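PDB 4JXB: invasion-associated protein from Mycobacterium tuberculosis, which probably binds peptidoglycan of the cell wall through an NlpC/p60 domain that has lost catalytic activity. Local coordinates for residues A[76-81]-A[125-130]. Sequence-based numbering, arbitrary orientation. Where two conformers were deposited one is given.
Sequences KVLPQQ and TPYLVR
V77 and L128 form the hydrogen-bonded pair of a short antiparallel two-strand sheet, in which strand 75-77 lies beside strand 128-130 of the NlpC/p60 domain. V77 N donates to L128 O at 2.9 Å, nearly straight (165°) but from above the carbonyl plane, and L128 N returns a more bent bond to V77 O (3.0 Å). K76 and V129 are the adjoining non-hydrogen-bonded pair, and K76 CA adds a CA-H...O contact to L128 O. On the face shared by V77 and L128, V77 CG2 meets L128 CB at 3.8 Å. With chi1 of V77 at -64°, CG1 lies beside the backbone N and reaches R130, where it sits over the centre of one guanidinium face, 3.9 Å from CZ. The arginine chain leaves extended, then bends at chi3 (-58°), which brings NH2 to Q81 O (2.9 Å). The oxygen lies in the guanidinium plane, although NH2 approaches from above the carbonyl plane of Q81. The turn that presents this oxygen is closed by Q81 N bonding to L78 O and by a nearly straight bond from L78 N to a lone pair of Q81 OE1. L78 CD2 touches Y127 CE1 at 3.8 Å, the two side chains lying side by side; K76 crosses Y127 at about a right angle, CB against CB, and V77 O lies at the ring edge. L128 CD1 packs against P79 CA (3.6 Å). K76 NZ turns away to the carbonyls of Y71, in the last turn of helix 67-73, and G74 just after it, and K76 makes a cation-pi contact with Y71. D86 forms a salt bridge with R130 NH2. Strand 128-130 runs beside strand 87-90, V129 bonding to L87 through the backbone and L128 and V129 resting on I88 and F89, while Y127 also meets Y71.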
ATOM      1  N   LYS A  76      -5.896 -10.681   9.605  1.00  9.47           N
ATOM      2  CA  LYS A  76      -5.747 -11.472   8.373  1.00  9.43           C
ATOM      3  C   LYS A  76      -7.069 -11.929   7.793  1.00  8.65           C
ATOM      4  O   LYS A  76      -8.041 -12.242   8.522  1.00 10.90           O
ATOM      5  CB  LYS A  76      -4.842 -12.674   8.566  1.00  9.29           C
ATOM      6  CG  LYS A  76      -3.513 -12.407   9.237  1.00 11.61           C
ATOM      7  CD  LYS A  76      -2.733 -11.335   8.598  1.00 11.77           C
ATOM      8  CE  LYS A  76      -1.324 -11.181   9.283  1.00 13.28           C
ATOM      9  NZ  LYS A  76      -1.360 -10.677  10.685  1.00 14.96           N
ATOM     10  N   VAL A  77      -7.129 -11.906   6.466  1.00  7.72           N
ATOM     11  CA  VAL A  77      -8.217 -12.569   5.732  1.00  8.70           C
ATOM     12  C   VAL A  77      -7.572 -13.403   4.634  1.00  8.78           C
ATOM     13  O   VAL A  77      -6.390 -13.242   4.306  1.00 10.01           O
ATOM     14  CB  VAL A  77      -9.233 -11.599   5.117  1.00  9.93           C
ATOM     15  CG1 VAL A  77      -9.961 -10.809   6.222  1.00 10.70           C
ATOM     16  CG2 VAL A  77      -8.574 -10.680   4.142  1.00 11.69           C
ATOM     17  N   LEU A  78      -8.348 -14.330   4.118  1.00  9.37           N
ATOM     18  CA  LEU A  78      -7.877 -15.284   3.131  1.00 10.72           C
ATOM     19  C   LEU A  78      -7.990 -14.676   1.730  1.00 11.56           C
ATOM     20  O   LEU A  78      -8.829 -13.802   1.494  1.00 10.66           O
ATOM     21  CB  LEU A  78      -8.765 -16.527   3.183  1.00 11.75           C
ATOM     22  CG  LEU A  78      -8.757 -17.392   4.443  1.00 15.09           C
ATOM     23  CD1 LEU A  78      -9.799 -18.489   4.319  1.00 17.65           C
ATOM     24  CD2 LEU A  78      -7.391 -17.923   4.611  1.00 17.30           C
ATOM     25  N   PRO A  79      -7.196 -15.215   0.786  1.00 13.58           N
ATOM     26  CA  PRO A  79      -7.191 -14.709  -0.583  1.00 13.27           C
ATOM     27  C   PRO A  79      -8.564 -14.755  -1.170  1.00 12.23           C
ATOM     28  O   PRO A  79      -8.941 -13.792  -1.871  1.00 11.82           O
ATOM     29  CB  PRO A  79      -6.294 -15.718  -1.332  1.00 14.59           C
ATOM     30  CG  PRO A  79      -6.262 -16.932  -0.444  1.00 15.46           C
ATOM     31  CD  PRO A  79      -6.289 -16.359   0.927  1.00 14.51           C
ATOM     32  N   GLN A  80      -9.331 -15.826  -0.943  1.00 11.33           N
ATOM     33  CA  GLN A  80     -10.638 -15.931  -1.587  0.50 11.08           C
ATOM     34  C   GLN A  80     -11.636 -14.951  -1.009  1.00 10.42           C
ATOM     35  O   GLN A  80     -12.710 -14.777  -1.561  1.00 11.51           O
ATOM     36  CB  GLN A  80     -11.212 -17.371  -1.701  0.50 11.80           C
ATOM     37  CG  GLN A  80     -11.639 -18.026  -0.461  0.50 11.31           C
ATOM     38  CD  GLN A  80     -10.529 -18.842   0.169  0.50 10.23           C
ATOM     39  OE1 GLN A  80      -9.436 -18.361   0.330  0.50  7.82           O
ATOM     40  NE2 GLN A  80     -10.811 -20.094   0.502  0.50 10.60           N
ATOM     41  N   GLN A  81     -11.263 -14.260   0.089  1.00  9.41           N
ATOM     42  CA  GLN A  81     -12.141 -13.271   0.701  1.00  9.24           C
ATOM     43  C   GLN A  81     -11.750 -11.831   0.321  1.00  8.59           C
ATOM     44  O   GLN A  81     -12.334 -10.884   0.831  1.00  9.35           O
ATOM     45  CB  GLN A  81     -12.097 -13.389   2.211  1.00  9.51           C
ATOM     46  CG  GLN A  81     -12.452 -14.764   2.727  1.00 10.41           C
ATOM     47  CD  GLN A  81     -12.324 -14.883   4.241  1.00 11.74           C
ATOM     48  OE1 GLN A  81     -11.262 -14.642   4.825  1.00 10.06           O
ATOM     49  NE2 GLN A  81     -13.408 -15.296   4.873  1.00 13.05           N
ATOM     50  N   THR A 125       2.559 -12.916  -0.160  1.00  7.60           N
ATOM     51  CA  THR A 125       2.394 -13.450   1.180  1.00  8.83           C
ATOM     52  C   THR A 125       1.023 -14.118   1.314  1.00  8.76           C
ATOM     53  O   THR A 125       0.088 -13.642   0.736  1.00  9.69           O
ATOM     54  CB  THR A 125       2.545 -12.305   2.195  1.00  9.02           C
ATOM     55  OG1 THR A 125       3.716 -11.546   1.858  1.00  9.79           O
ATOM     56  CG2 THR A 125       2.644 -12.861   3.631  1.00  9.29           C
ATOM     57  N   PRO A 126       0.881 -15.219   2.098  1.00  9.97           N
ATOM     58  CA  PRO A 126      -0.396 -15.987   2.091  1.00 11.25           C
ATOM     59  C   PRO A 126      -1.708 -15.379   2.627  1.00 11.75           C
ATOM     60  O   PRO A 126      -2.781 -15.941   2.372  1.00 14.99           O
ATOM     61  CB  PRO A 126      -0.063 -17.247   2.899  1.00 12.33           C
ATOM     62  CG  PRO A 126       1.280 -17.078   3.350  1.00 12.19           C
ATOM     63  CD  PRO A 126       1.982 -16.021   2.613  1.00 10.86           C
ATOM     64  N   TYR A 127      -1.649 -14.347   3.439  1.00 10.86           N
ATOM     65  CA  TYR A 127      -2.851 -13.695   3.931  1.00 10.29           C
ATOM     66  C   TYR A 127      -2.846 -12.261   3.440  1.00  9.85           C
ATOM     67  O   TYR A 127      -1.774 -11.673   3.253  1.00  9.90           O
ATOM     68  CB  TYR A 127      -2.902 -13.680   5.452  1.00  9.99           C
ATOM     69  CG  TYR A 127      -3.043 -15.057   6.082  1.00 10.77           C
ATOM     70  CD1 TYR A 127      -4.276 -15.692   6.138  1.00 13.90           C
ATOM     71  CD2 TYR A 127      -1.953 -15.699   6.612  1.00 11.80           C
ATOM     72  CE1 TYR A 127      -4.399 -16.964   6.712  1.00 13.88           C
ATOM     73  CE2 TYR A 127      -2.063 -16.958   7.174  1.00 11.94           C
ATOM     74  CZ  TYR A 127      -3.294 -17.572   7.232  1.00 12.66           C
ATOM     75  OH  TYR A 127      -3.370 -18.828   7.803  1.00 12.48           O
ATOM     76  N   LEU A 128      -4.045 -11.718   3.235  1.00  9.69           N
ATOM     77  CA  LEU A 128      -4.241 -10.263   3.116  1.00  8.34           C
ATOM     78  C   LEU A 128      -4.538  -9.692   4.486  1.00  9.20           C
ATOM     79  O   LEU A 128      -4.841 -10.430   5.432  1.00  9.08           O
ATOM     80  CB  LEU A 128      -5.410  -9.960   2.165  1.00  9.07           C
ATOM     81  CG  LEU A 128      -5.124 -10.232   0.674  1.00 11.23           C
ATOM     82  CD1 LEU A 128      -5.370 -11.681   0.322  1.00 15.35           C
ATOM     83  CD2 LEU A 128      -6.052  -9.353  -0.186  1.00 12.67           C
ATOM     84  N   VAL A 129      -4.408  -8.378   4.628  1.00  8.14           N
ATOM     85  CA  VAL A 129      -4.874  -7.707   5.830  1.00  7.95           C
ATOM     86  C   VAL A 129      -6.116  -6.884   5.516  1.00  7.77           C
ATOM     87  O   VAL A 129      -6.160  -6.154   4.512  1.00  8.09           O
ATOM     88  CB  VAL A 129      -3.770  -6.800   6.441  1.00  7.86           C
ATOM     89  CG1 VAL A 129      -4.338  -5.764   7.406  1.00  8.77           C
ATOM     90  CG2 VAL A 129      -2.692  -7.656   7.097  1.00 10.16           C
ATOM     91  N   ARG A 130      -7.130  -6.989   6.369  1.00  7.72           N
ATOM     92  CA  ARG A 130      -8.282  -6.123   6.300  1.00  8.43           C
ATOM     93  C   ARG A 130      -8.145  -5.075   7.415  1.00  9.05           C
ATOM     94  O   ARG A 130      -8.049  -5.401   8.591  1.00  9.95           O
ATOM     95  CB  ARG A 130      -9.562  -6.922   6.451  1.00  9.05           C
ATOM     96  CG  ARG A 130     -10.807  -6.045   6.312  1.00 10.27           C
ATOM     97  CD  ARG A 130     -11.995  -6.804   5.890  1.00 10.81           C
ATOM     98  NE  ARG A 130     -11.746  -7.466   4.632  1.00  9.88           N
ATOM     99  CZ  ARG A 130     -12.373  -8.553   4.199  1.00 11.46           C
ATOM    100  NH1 ARG A 130     -13.351  -9.111   4.928  1.00 12.00           N
ATOM    101  NH2 ARG A 130     -12.020  -9.078   3.037  1.00 11.82           N
TER